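Local atomic coordinates of OTU domain-containing protein wMelOTU (Wolbachia pipientis wMel, PDB entry 6W9O), a protein that acts as an OTU-family deubiquitinase, a cysteine protease that probably cleaves ubiquitin linkages as a bacterial effector. Residues A[183-186]-A[192-195]; A[41-46]-A[199-204]; A[111-116]-A[127-132]. All blocks are in the same frame, centred on the assembly; numbering follows the deposited sequence.

Interaction 1 (A[183-186]-A[192-195])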
ATOM      1  N   HIS A 183      -5.004   4.141   3.364  1.00 11.59           N
ATOM      2  CA  HIS A 183      -5.812   3.027   3.887  1.00 10.60           C
ATOM      3  C   HIS A 183      -6.180   2.054   2.788  1.00 11.76           C
ATOM      4  O   HIS A 183      -6.703   2.460   1.753  1.00 12.98           O
ATOM      5  CB  HIS A 183      -7.156   3.551   4.478  1.00 11.89           C
ATOM      6  CG  HIS A 183      -6.972   4.593   5.534  1.00 10.45           C
ATOM      7  ND1 HIS A 183      -6.889   4.286   6.877  1.00 12.86           N
ATOM      8  CD2 HIS A 183      -6.925   5.949   5.436  1.00 12.85           C
ATOM      9  CE1 HIS A 183      -6.747   5.423   7.563  1.00 13.84           C
ATOM     10  NE2 HIS A 183      -6.782   6.440   6.711  1.00 13.93           N
ATOM     11  N   ILE A 184      -5.958   0.753   3.056  1.00 11.60           N
ATOM     12  CA  ILE A 184      -6.376  -0.283   2.115  1.00 11.23           C
ATOM     13  C   ILE A 184      -6.946  -1.437   2.907  1.00 11.57           C
ATOM     14  O   ILE A 184      -6.705  -1.580   4.113  1.00 13.31           O
ATOM     15  CB  ILE A 184      -5.233  -0.754   1.182  1.00 12.38           C
ATOM     16  CG1 ILE A 184      -4.199  -1.532   2.012  1.00 13.41           C
ATOM     17  CG2 ILE A 184      -4.588   0.437   0.446  1.00 13.44           C
ATOM     18  CD1 ILE A 184      -3.015  -2.001   1.124  1.00 14.06           C
ATOM     19  N   ILE A 185      -7.747  -2.239   2.233  1.00 12.52           N
ATOM     20  CA  ILE A 185      -8.391  -3.387   2.885  1.00 13.68           C
ATOM     21  C   ILE A 185      -7.964  -4.664   2.186  1.00 15.18           C
ATOM     22  O   ILE A 185      -7.826  -4.695   0.958  1.00 14.24           O
ATOM     23  CB  ILE A 185      -9.917  -3.193   2.995  1.00 20.79           C
ATOM     24  CG1 ILE A 185     -10.608  -4.332   3.765  1.00 23.08           C
ATOM     25  CG2 ILE A 185     -10.557  -2.955   1.660  1.00 23.25           C
ATOM     26  CD1 ILE A 185     -11.984  -3.823   4.409  1.00 23.42           C
ATOM     27  N   ASN A 186      -7.656  -5.679   2.986  1.00 13.34           N
ATOM     28  CA  ASN A 186      -7.076  -6.961   2.513  1.00 13.43           C
ATOM     29  C   ASN A 186      -8.067  -8.073   2.842  1.00 15.79           C
ATOM     30  O   ASN A 186      -8.117  -8.565   3.976  1.00 17.12           O
ATOM     31  CB  ASN A 186      -5.744  -7.131   3.242  1.00 14.92           C
ATOM     32  CG  ASN A 186      -5.009  -8.433   2.931  1.00 19.34           C
ATOM     33  OD1 ASN A 186      -4.273  -8.941   3.794  1.00 22.52           O
ATOM     34  ND2 ASN A 186      -5.210  -8.987   1.743  1.00 15.64           N
ATOM     35  N   PHE A 192      -6.178  -6.725  -2.509  1.00 12.59           N
ATOM     36  CA  PHE A 192      -6.390  -5.446  -1.833  1.00 13.10           C
ATOM     37  C   PHE A 192      -7.379  -4.592  -2.602  1.00 13.67           C
ATOM     38  O   PHE A 192      -7.489  -4.670  -3.826  1.00 15.40           O
ATOM     39  CB  PHE A 192      -5.061  -4.670  -1.771  1.00 14.06           C
ATOM     40  CG  PHE A 192      -4.021  -5.384  -0.950  1.00 13.34           C
ATOM     41  CD1 PHE A 192      -4.051  -5.294   0.428  1.00 13.18           C
ATOM     42  CD2 PHE A 192      -3.055  -6.156  -1.578  1.00 12.38           C
ATOM     43  CE1 PHE A 192      -3.142  -6.001   1.198  1.00 14.66           C
ATOM     44  CE2 PHE A 192      -2.119  -6.903  -0.824  1.00 14.45           C
ATOM     45  CZ  PHE A 192      -2.158  -6.816   0.589  1.00 15.11           C
ATOM     46  N   GLU A 193      -8.072  -3.725  -1.855  1.00 12.46           N
ATOM     47  CA  GLU A 193      -8.902  -2.648  -2.401  0.53 13.95           C
ATOM     48  C   GLU A 193      -8.594  -1.407  -1.602  1.00 12.88           C
ATOM     49  O   GLU A 193      -8.167  -1.483  -0.447  1.00 12.84           O
ATOM     50  CB  GLU A 193     -10.388  -2.967  -2.211  0.53 15.01           C
ATOM     51  CG  GLU A 193     -10.959  -4.092  -3.114  0.53 16.95           C
ATOM     52  CD  GLU A 193     -12.017  -4.938  -2.370  0.53 19.16           C
ATOM     53  OE1 GLU A 193     -11.700  -5.463  -1.282  0.53 28.71           O
ATOM     54  OE2 GLU A 193     -13.151  -5.066  -2.840  0.53 24.80           O
ATOM     55  N   PRO A 194      -8.791  -0.211  -2.171  1.00 12.88           N
ATOM     56  CA  PRO A 194      -8.579   1.023  -1.412  1.00 13.01           C
ATOM     57  C   PRO A 194      -9.762   1.218  -0.457  1.00 12.09           C
ATOM     58  O   PRO A 194     -10.914   0.904  -0.757  1.00 14.92           O
ATOM     59  CB  PRO A 194      -8.582   2.117  -2.510  1.00 13.43           C
ATOM     60  CG  PRO A 194      -9.519   1.586  -3.540  1.00 13.82           C
ATOM     61  CD  PRO A 194      -9.231   0.038  -3.566  1.00 16.47           C
ATOM     62  N   LEU A 195      -9.470   1.808   0.737  1.00 12.40           N
ATOM     63  CA  LEU A 195     -10.540   2.249   1.638  1.00 12.68           C
ATOM     64  C   LEU A 195     -10.596   3.768   1.525  1.00 12.58           C
ATOM     65  O   LEU A 195      -9.635   4.435   1.896  1.00 14.19           O
ATOM     66  CB  LEU A 195     -10.228   1.819   3.065  1.00 12.76           C
ATOM     67  CG  LEU A 195     -11.350   2.180   4.036  1.00 14.97           C
ATOM     68  CD1 LEU A 195     -12.469   1.139   3.872  1.00 18.07           C
ATOM     69  CD2 LEU A 195     -10.861   2.193   5.490  1.00 19.66           C
TER
HETATM   70  O   HOH W   1      -9.553  -6.685  -0.361  1.00 19.76           O

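Interaction 2 (A[41-46]-A[199-204])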
ATOM      1  N   ASN A  41     -18.102   7.099   7.246  1.00 20.35           N
ATOM      2  CA  ASN A  41     -17.779   7.866   6.038  1.00 17.99           C
ATOM      3  C   ASN A  41     -16.823   7.148   5.112  1.00 19.27           C
ATOM      4  O   ASN A  41     -16.650   7.597   3.981  1.00 18.61           O
ATOM      5  CB  ASN A  41     -17.225   9.267   6.370  1.00 15.94           C
ATOM      6  CG  ASN A  41     -16.030   9.236   7.328  1.00 21.89           C
ATOM      7  OD1 ASN A  41     -16.124   8.671   8.417  1.00 20.31           O
ATOM      8  ND2 ASN A  41     -14.908   9.855   6.946  1.00 18.11           N
ATOM      9  N   PHE A  42     -16.243   6.003   5.513  1.00 16.81           N
ATOM     10  CA  PHE A  42     -15.328   5.287   4.620  1.00 16.85           C
ATOM     11  C   PHE A  42     -16.055   4.180   3.882  1.00 17.65           C
ATOM     12  O   PHE A  42     -17.127   3.734   4.304  1.00 20.20           O
ATOM     13  CB  PHE A  42     -14.130   4.675   5.385  1.00 15.72           C
ATOM     14  CG  PHE A  42     -13.100   5.730   5.799  1.00 14.24           C
ATOM     15  CD1 PHE A  42     -11.914   5.899   5.062  1.00 15.28           C
ATOM     16  CD2 PHE A  42     -13.350   6.528   6.922  1.00 17.94           C
ATOM     17  CE1 PHE A  42     -10.985   6.880   5.429  1.00 17.68           C
ATOM     18  CE2 PHE A  42     -12.477   7.473   7.272  1.00 19.26           C
ATOM     19  CZ  PHE A  42     -11.272   7.658   6.561  1.00 15.83           C
ATOM     20  N   TYR A  43     -15.531   3.835   2.719  1.00 17.54           N
ATOM     21  CA  TYR A  43     -16.150   2.781   1.915  1.00 18.13           C
ATOM     22  C   TYR A  43     -15.041   2.057   1.186  1.00 15.71           C
ATOM     23  O   TYR A  43     -13.941   2.582   1.024  1.00 15.86           O
ATOM     24  CB  TYR A  43     -17.166   3.360   0.915  1.00 19.91           C
ATOM     25  CG  TYR A  43     -16.564   4.303  -0.112  1.00 19.15           C
ATOM     26  CD1 TYR A  43     -16.244   3.859  -1.379  1.00 19.31           C
ATOM     27  CD2 TYR A  43     -16.366   5.650   0.172  1.00 18.63           C
ATOM     28  CE1 TYR A  43     -15.721   4.695  -2.340  1.00 21.71           C
ATOM     29  CE2 TYR A  43     -15.830   6.481  -0.793  1.00 18.49           C
ATOM     30  CZ  TYR A  43     -15.512   6.020  -2.028  1.00 22.35           C
ATOM     31  OH  TYR A  43     -14.961   6.923  -2.953  1.00 23.06           O
ATOM     32  N   VAL A  44     -15.334   0.819   0.774  1.00 17.37           N
ATOM     33  CA  VAL A  44     -14.402   0.026  -0.018  1.00 17.51           C
ATOM     34  C   VAL A  44     -14.559   0.371  -1.507  1.00 16.98           C
ATOM     35  O   VAL A  44     -15.623   0.170  -2.089  1.00 21.22           O
ATOM     36  CB  VAL A  44     -14.606  -1.477   0.246  1.00 18.96           C
ATOM     37  CG1 VAL A  44     -13.566  -2.250  -0.547  1.00 20.31           C
ATOM     38  CG2 VAL A  44     -14.480  -1.749   1.746  1.00 18.99           C
ATOM     39  N   GLY A  45     -13.473   0.857  -2.124  1.00 16.40           N
ATOM     40  CA  GLY A  45     -13.427   1.190  -3.538  1.00 17.74           C
ATOM     41  C   GLY A  45     -13.090  -0.032  -4.367  1.00 18.45           C
ATOM     42  O   GLY A  45     -13.158  -1.174  -3.907  1.00 20.41           O
ATOM     43  N   GLN A  46     -12.707   0.208  -5.600  1.00 19.93           N
ATOM     44  CA  GLN A  46     -12.350  -0.847  -6.531  1.00 22.15           C
ATOM     45  C   GLN A  46     -10.910  -0.653  -6.941  1.00 21.29           C
ATOM     46  O   GLN A  46     -10.459   0.465  -7.104  1.00 26.22           O
ATOM     47  CB  GLN A  46     -13.209  -0.819  -7.791  1.00 26.45           C
ATOM     48  CG  GLN A  46     -14.567  -1.434  -7.600  1.00 42.30           C
ATOM     49  CD  GLN A  46     -15.527  -0.452  -6.986  1.00 53.56           C
ATOM     50  OE1 GLN A  46     -15.619   0.700  -7.422  1.00 56.13           O
ATOM     51  NE2 GLN A  46     -16.255  -0.892  -5.960  1.00 57.16           N
ATOM     52  N   ASN A 199     -16.228  11.851   2.218  1.00 14.53           N
ATOM     53  CA  ASN A 199     -16.088  13.283   2.401  1.00 16.18           C
ATOM     54  C   ASN A 199     -15.076  13.864   1.436  1.00 16.08           C
ATOM     55  O   ASN A 199     -15.142  15.078   1.188  1.00 16.88           O
ATOM     56  CB  ASN A 199     -15.609  13.568   3.846  1.00 19.24           C
ATOM     57  CG  ASN A 199     -16.682  13.320   4.886  1.00 24.78           C
ATOM     58  OD1 ASN A 199     -17.859  13.482   4.611  1.00 27.68           O
ATOM     59  ND2 ASN A 199     -16.272  12.951   6.117  1.00 19.45           N
ATOM     60  N   LYS A 200     -14.165  13.064   0.911  1.00 16.12           N
ATOM     61  CA  LYS A 200     -13.077  13.508   0.044  1.00 15.81           C
ATOM     62  C   LYS A 200     -13.279  13.066  -1.394  1.00 17.66           C
ATOM     63  O   LYS A 200     -12.340  13.147  -2.205  1.00 17.71           O
ATOM     64  CB  LYS A 200     -11.733  12.989   0.585  1.00 15.02           C
ATOM     65  CG  LYS A 200     -11.527  13.475   2.016  1.00 15.96           C
ATOM     66  CD  LYS A 200     -10.116  13.052   2.519  1.00 15.59           C
ATOM     67  CE  LYS A 200      -9.971  13.471   3.971  1.00 17.54           C
ATOM     68  NZ  LYS A 200      -8.604  13.156   4.495  1.00 22.28           N
ATOM     69  N   SER A 201     -14.444  12.488  -1.693  1.00 17.67           N
ATOM     70  CA  SER A 201     -14.754  11.946  -3.015  1.00 16.67           C
ATOM     71  C   SER A 201     -15.735  12.851  -3.735  1.00 17.27           C
ATOM     72  O   SER A 201     -16.635  13.416  -3.119  1.00 20.15           O
ATOM     73  CB  SER A 201     -15.433  10.582  -2.923  1.00 17.43           C
ATOM     74  OG  SER A 201     -14.680   9.689  -2.127  1.00 19.33           O
ATOM     75  N   SER A 202     -15.592  12.981  -5.058  1.00 18.74           N
ATOM     76  CA  SER A 202     -16.530  13.780  -5.821  1.00 20.54           C
ATOM     77  C   SER A 202     -17.874  13.067  -5.921  1.00 19.89           C
ATOM     78  O   SER A 202     -17.951  11.834  -5.740  1.00 19.19           O
ATOM     79  CB  SER A 202     -16.025  14.039  -7.257  1.00 24.20           C
ATOM     80  OG  SER A 202     -16.050  12.778  -7.977  1.00 23.51           O
ATOM     81  N   ALA A 203     -18.916  13.804  -6.244  1.00 23.32           N
ATOM     82  CA  ALA A 203     -20.229  13.187  -6.370  1.00 23.99           C
ATOM     83  C   ALA A 203     -20.205  12.161  -7.481  1.00 28.57           C
ATOM     84  O   ALA A 203     -20.818  11.088  -7.360  1.00 28.02           O
ATOM     85  CB  ALA A 203     -21.284  14.261  -6.651  1.00 24.48           C
ATOM     86  N   LYS A 204     -19.497  12.466  -8.576  1.00 23.68           N
ATOM     87  CA  LYS A 204     -19.406  11.509  -9.686  1.00 30.12           C
ATOM     88  C   LYS A 204     -18.722  10.221  -9.255  1.00 29.72           C
ATOM     89  O   LYS A 204     -19.167   9.125  -9.635  1.00 30.98           O
ATOM     90  CB  LYS A 204     -18.663  12.116 -10.875  1.00 34.51           C
TER

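Interaction 3 (A[111-116]-A[127-132])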
ATOM      1  N   ASP A 111      18.871  -8.278  -8.189  1.00 32.15           N
ATOM      2  CA  ASP A 111      18.714  -8.044  -9.620  1.00 33.69           C
ATOM      3  C   ASP A 111      17.454  -8.706 -10.168  1.00 28.91           C
ATOM      4  O   ASP A 111      16.748  -8.099 -10.978  1.00 34.63           O
ATOM      5  CB  ASP A 111      19.958  -8.476 -10.382  1.00 40.30           C
ATOM      6  CG  ASP A 111      21.130  -7.592 -10.071  1.00 52.66           C
ATOM      7  OD1 ASP A 111      22.247  -8.129  -9.968  1.00 62.21           O
ATOM      8  OD2 ASP A 111      20.926  -6.365  -9.887  1.00 57.17           O
ATOM      9  N   ASN A 112      17.147  -9.932  -9.733  1.00 28.24           N
ATOM     10  CA  ASN A 112      15.892 -10.550 -10.149  1.00 26.17           C
ATOM     11  C   ASN A 112      14.696  -9.699  -9.743  1.00 24.75           C
ATOM     12  O   ASN A 112      13.756  -9.523 -10.531  1.00 26.13           O
ATOM     13  CB  ASN A 112      15.747 -11.936  -9.543  1.00 26.31           C
ATOM     14  CG  ASN A 112      16.743 -12.902 -10.092  1.00 39.93           C
ATOM     15  OD1 ASN A 112      16.939 -13.981  -9.532  1.00 42.84           O
ATOM     16  ND2 ASN A 112      17.378 -12.533 -11.195  1.00 37.52           N
ATOM     17  N   TYR A 113      14.720  -9.156  -8.516  1.00 21.87           N
ATOM     18  CA  TYR A 113      13.638  -8.280  -8.051  1.00 19.33           C
ATOM     19  C   TYR A 113      13.463  -7.081  -8.967  1.00 21.19           C
ATOM     20  O   TYR A 113      12.328  -6.704  -9.282  1.00 21.32           O
ATOM     21  CB  TYR A 113      13.953  -7.785  -6.624  1.00 18.35           C
ATOM     22  CG  TYR A 113      12.890  -6.864  -6.032  1.00 16.83           C
ATOM     23  CD1 TYR A 113      12.880  -5.486  -6.292  1.00 16.57           C
ATOM     24  CD2 TYR A 113      11.871  -7.379  -5.229  1.00 17.60           C
ATOM     25  CE1 TYR A 113      11.894  -4.661  -5.757  1.00 16.55           C
ATOM     26  CE2 TYR A 113      10.880  -6.554  -4.695  1.00 17.87           C
ATOM     27  CZ  TYR A 113      10.911  -5.189  -4.951  1.00 15.59           C
ATOM     28  OH  TYR A 113       9.926  -4.351  -4.412  1.00 15.45           O
ATOM     29  N   THR A 114      14.570  -6.438  -9.383  1.00 21.72           N
ATOM     30  CA  THR A 114      14.420  -5.215 -10.177  1.00 24.00           C
ATOM     31  C   THR A 114      13.702  -5.508 -11.496  1.00 25.99           C
ATOM     32  O   THR A 114      13.008  -4.636 -12.031  1.00 28.94           O
ATOM     33  CB  THR A 114      15.777  -4.525 -10.411  1.00 27.10           C
ATOM     34  OG1 THR A 114      16.599  -5.361 -11.228  1.00 28.56           O
ATOM     35  CG2 THR A 114      16.510  -4.312  -9.097  1.00 25.35           C
ATOM     36  N   ALA A 115      13.853  -6.720 -12.026  1.00 24.47           N
ATOM     37  CA  ALA A 115      13.079  -7.098 -13.212  1.00 26.13           C
ATOM     38  C   ALA A 115      11.654  -7.501 -12.841  1.00 28.70           C
ATOM     39  O   ALA A 115      10.689  -7.044 -13.464  1.00 27.43           O
ATOM     40  CB  ALA A 115      13.772  -8.233 -13.955  1.00 28.81           C
ATOM     41  N   ASP A 116      11.516  -8.363 -11.825  1.00 21.66           N
ATOM     42  CA  ASP A 116      10.211  -8.944 -11.520  1.00 20.72           C
ATOM     43  C   ASP A 116       9.217  -7.899 -11.037  1.00 18.35           C
ATOM     44  O   ASP A 116       8.009  -8.028 -11.313  1.00 18.65           O
ATOM     45  CB  ASP A 116      10.358 -10.023 -10.454  1.00 19.56           C
ATOM     46  CG  ASP A 116       9.143 -10.994 -10.434  1.00 27.89           C
ATOM     47  OD1 ASP A 116       8.661 -11.408 -11.532  1.00 28.69           O
ATOM     48  OD2 ASP A 116       8.681 -11.344  -9.321  1.00 29.79           O
ATOM     49  N   ASP A 127       4.281  -5.465   3.322  1.00 13.78           N
ATOM     50  CA  ASP A 127       5.443  -5.507   4.179  1.00 12.66           C
ATOM     51  C   ASP A 127       6.714  -5.128   3.437  1.00 14.26           C
ATOM     52  O   ASP A 127       7.727  -4.825   4.084  1.00 16.67           O
ATOM     53  CB  ASP A 127       5.666  -6.899   4.730  1.00 14.89           C
ATOM     54  CG  ASP A 127       4.581  -7.349   5.687  1.00 28.48           C
ATOM     55  OD1 ASP A 127       4.024  -6.528   6.445  1.00 28.30           O
ATOM     56  OD2 ASP A 127       4.307  -8.587   5.684  1.00 30.35           O
ATOM     57  N   VAL A 128       6.713  -5.227   2.101  1.00 13.48           N
ATOM     58  CA  VAL A 128       7.934  -4.919   1.354  1.00 12.97           C
ATOM     59  C   VAL A 128       7.691  -3.671   0.507  1.00 16.00           C
ATOM     60  O   VAL A 128       8.234  -2.578   0.797  1.00 14.11           O
ATOM     61  CB  VAL A 128       8.403  -6.100   0.480  1.00 13.99           C
ATOM     62  CG1 VAL A 128       9.713  -5.698  -0.223  1.00 15.71           C
ATOM     63  CG2 VAL A 128       8.630  -7.360   1.361  1.00 15.81           C
ATOM     64  N   GLU A 129       6.875  -3.797  -0.528  1.00 13.88           N
ATOM     65  CA  GLU A 129       6.586  -2.622  -1.344  1.00 13.05           C
ATOM     66  C   GLU A 129       5.880  -1.563  -0.542  1.00 13.36           C
ATOM     67  O   GLU A 129       6.131  -0.367  -0.760  1.00 13.54           O
ATOM     68  CB  GLU A 129       5.742  -3.037  -2.541  1.00 14.80           C
ATOM     69  CG  GLU A 129       6.566  -3.879  -3.579  1.00 13.53           C
ATOM     70  CD  GLU A 129       6.833  -5.287  -3.134  1.00 14.87           C
ATOM     71  OE1 GLU A 129       5.897  -5.943  -2.639  1.00 15.63           O
ATOM     72  OE2 GLU A 129       7.990  -5.712  -3.281  1.00 15.90           O
ATOM     73  N   GLY A 130       4.996  -1.937   0.392  1.00 12.18           N
ATOM     74  CA  GLY A 130       4.338  -0.890   1.204  1.00 14.35           C
ATOM     75  C   GLY A 130       5.340  -0.087   2.020  1.00 13.25           C
ATOM     76  O   GLY A 130       5.278   1.147   2.074  1.00 14.61           O
ATOM     77  N   ARG A 131       6.325  -0.750   2.614  1.00 13.05           N
ATOM     78  CA  ARG A 131       7.344  -0.061   3.397  1.00 13.35           C
ATOM     79  C   ARG A 131       8.180   0.874   2.516  1.00 12.94           C
ATOM     80  O   ARG A 131       8.477   2.027   2.907  1.00 14.14           O
ATOM     81  CB  ARG A 131       8.217  -1.099   4.106  1.00 15.43           C
ATOM     82  CG  ARG A 131       9.313  -0.449   4.926  1.00 16.84           C
ATOM     83  CD  ARG A 131       9.967  -1.518   5.874  1.00 18.93           C
ATOM     84  NE  ARG A 131      11.041  -0.894   6.632  1.00 20.96           N
ATOM     85  CZ  ARG A 131      11.773  -1.550   7.538  1.00 21.63           C
ATOM     86  NH1 ARG A 131      11.513  -2.820   7.784  1.00 25.94           N
ATOM     87  NH2 ARG A 131      12.735  -0.920   8.179  1.00 30.49           N
ATOM     88  N   ILE A 132       8.519   0.423   1.303  1.00 12.24           N
ATOM     89  CA  ILE A 132       9.273   1.266   0.370  1.00 15.00           C
ATOM     90  C   ILE A 132       8.463   2.508   0.008  1.00 13.21           C
ATOM     91  O   ILE A 132       8.994   3.629  -0.016  1.00 14.73           O
ATOM     92  CB  ILE A 132       9.630   0.477  -0.910  1.00 13.81           C
ATOM     93  CG1 ILE A 132      10.631  -0.637  -0.600  1.00 13.94           C
ATOM     94  CG2 ILE A 132      10.130   1.486  -2.014  1.00 15.53           C
ATOM     95  CD1 ILE A 132      10.744  -1.685  -1.759  1.00 15.61           C
TER

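Interaction 1 (A[183-186]-A[192-195])
The carbonyl oxygen Ile185 O is approached by three groups: Glu193 N donates to it at 3.0 Å, a water lies 2.9 Å away, and Phe192 CA makes a CH···O contact of 3.2 Å. The same water is 2.6 Å from Glu193 OE1 and so links the two strands. This is the middle of an antiparallel beta hairpin, formed by strands 181-188 and 191-197 of the mixed sheet in the OTU fold. The reciprocal bond, Ile185 N to Glu193 O at 2.8 Å, is almost straight (171° at the hydrogen) and completes a hydrogen-bonded pair. Farther along, Leu195 N donates to His183 O at 3.0 Å, while the His183 ring turns to His142 and bonds it through ND1.

On the side of the sheet facing helix 53-66, Phe192 is central. Ile184 CD1 meets Phe192 CD1 obliquely at 3.5 Å; a chi1 of 69° tucks Ile184 CG1 over its own backbone, and the extended chain carries CD1 to the ring. Asn186 CB also touches Phe192 CE1. Asn186 ND2 lies over one face of the Phe192 ring, the amide plane 26° from the ring's, and is held by the carbonyls of Gly189 and His191, 3.7 Å from Phe192 CE1.

Interaction 2 (A[41-46]-A[199-204])
The backbones of 41-46 and 199-204 do not pair: the nearest CA atoms, Asn41 CA and Asn199 CA, are 6.7 Å apart, and only 151 Å² of surface is buried between the segments. Residues 42-44 form an outermost strand of the OTU sheet, hydrogen-bonded by backbone to strand 191-197. The other segment is the turn that carries the chain from that same strand to helix 203-209, with a 3-10 segment at 199-200 and Ser202 as the helix N-cap. Contact therefore rests on side chains.

Tyr43 supplies the single hydrogen bond across: its OH donates to Ser201 OG at 2.9 Å. The serine oxygen approaches the phenol at the ring edge, in the ring plane, and lies 3.7 Å from Tyr43 CE2. With chi1 at 62° the Tyr43 ring leaves the line of the strand for the turn, where it also packs on Leu206 and Gln209 of the C-terminal helix. Ser201 OG has a second partner in the carbonyl of Asp197, so one hydroxyl links the tyrosine to the end of the neighbouring strand.

At the start of both segments, Asp197 OD2 is gripped by Asn41 ND2 and by the backbone N of Asn199. The two asparagine side chains cross at about a right angle with amide planes 24° apart, and Asn41 ND2 stands 3.5 Å from Asn199 ND2, a meeting of two donors without a bond.

Interaction 3 (A[111-116]-A[127-132])
Helices 105-116 and 126-137 are well separated where segments 111-116 and 127-132 face each other: the axes of these two short segments approach to 14.3 Å at 78°, and the nearest CA atoms, those of Tyr113 and Glu129, are 11.3 Å apart. Long side chains must span that gap, and just 114 Å² is buried between the segments.

Tyr113 does most of the spanning. A fully trans chi1 (-180°) sends the Tyr113 ring out from its helix toward the partner, and Glu129 comes from the opposite direction. Tyr113 OH donates to Glu129 OE2 at 2.6 Å, a short bond that uses the anti lone pair of the carboxylate oxygen. OE2 lies at the ring edge, in the ring plane, 3.3 Å from Tyr113 CE2, and the ring and carboxylate planes differ by 22°, so the two flat groups are nearly coplanar. A bend at chi2 turns the glutamate carboxylate to meet the phenol.

In the OTU cysteine protease fold these residues belong to the helical layer, where helices 72-84 and 89-95 fill in around this hydrogen bond. Phe91 meets the Tyr113 ring edge-to-face, Cys79 touches both Tyr113 and Glu129, and Phe54 and Phe55 of helix 53-66 pack against Glu129. The second carboxylate oxygen, Glu129 OE1, accepts the backbone N of Asp125 beside the start of helix 126-137. Each oxygen of this buried carboxylate thus receives a hydrogen bond, an arrangement that would probably favour its charged form.

Two apolar side chains of the second helix flank the phenol oxygen: Ile132 CD1 is 3.8 Å from Tyr113 OH, and Val128 CG1 stands more loosely at 4.4 Å from the same Tyr113 OH.

In the fold
Interactions 1 and 2 are continuous through the sheet: their centres are 13 Å apart, strand 42-44 borders strand 191-197, and Gly45 N probably bonds Pro194 O at 2.9 Å, while Leu195 CD1 packs 3.5 Å from Tyr43 O. Interaction 3 lies across the centre of the chain, its nearest atoms about 7 Å from interaction 1 and about 17 Å from interaction 2. Helix 53-66 spans the difference, since its Phe54 reaches both Phe192 and Glu129. OTU proteases generally carry the nucleophile at the start of such a helix and the histidine on a neighbouring strand, so interaction 1 probably lies near the active site.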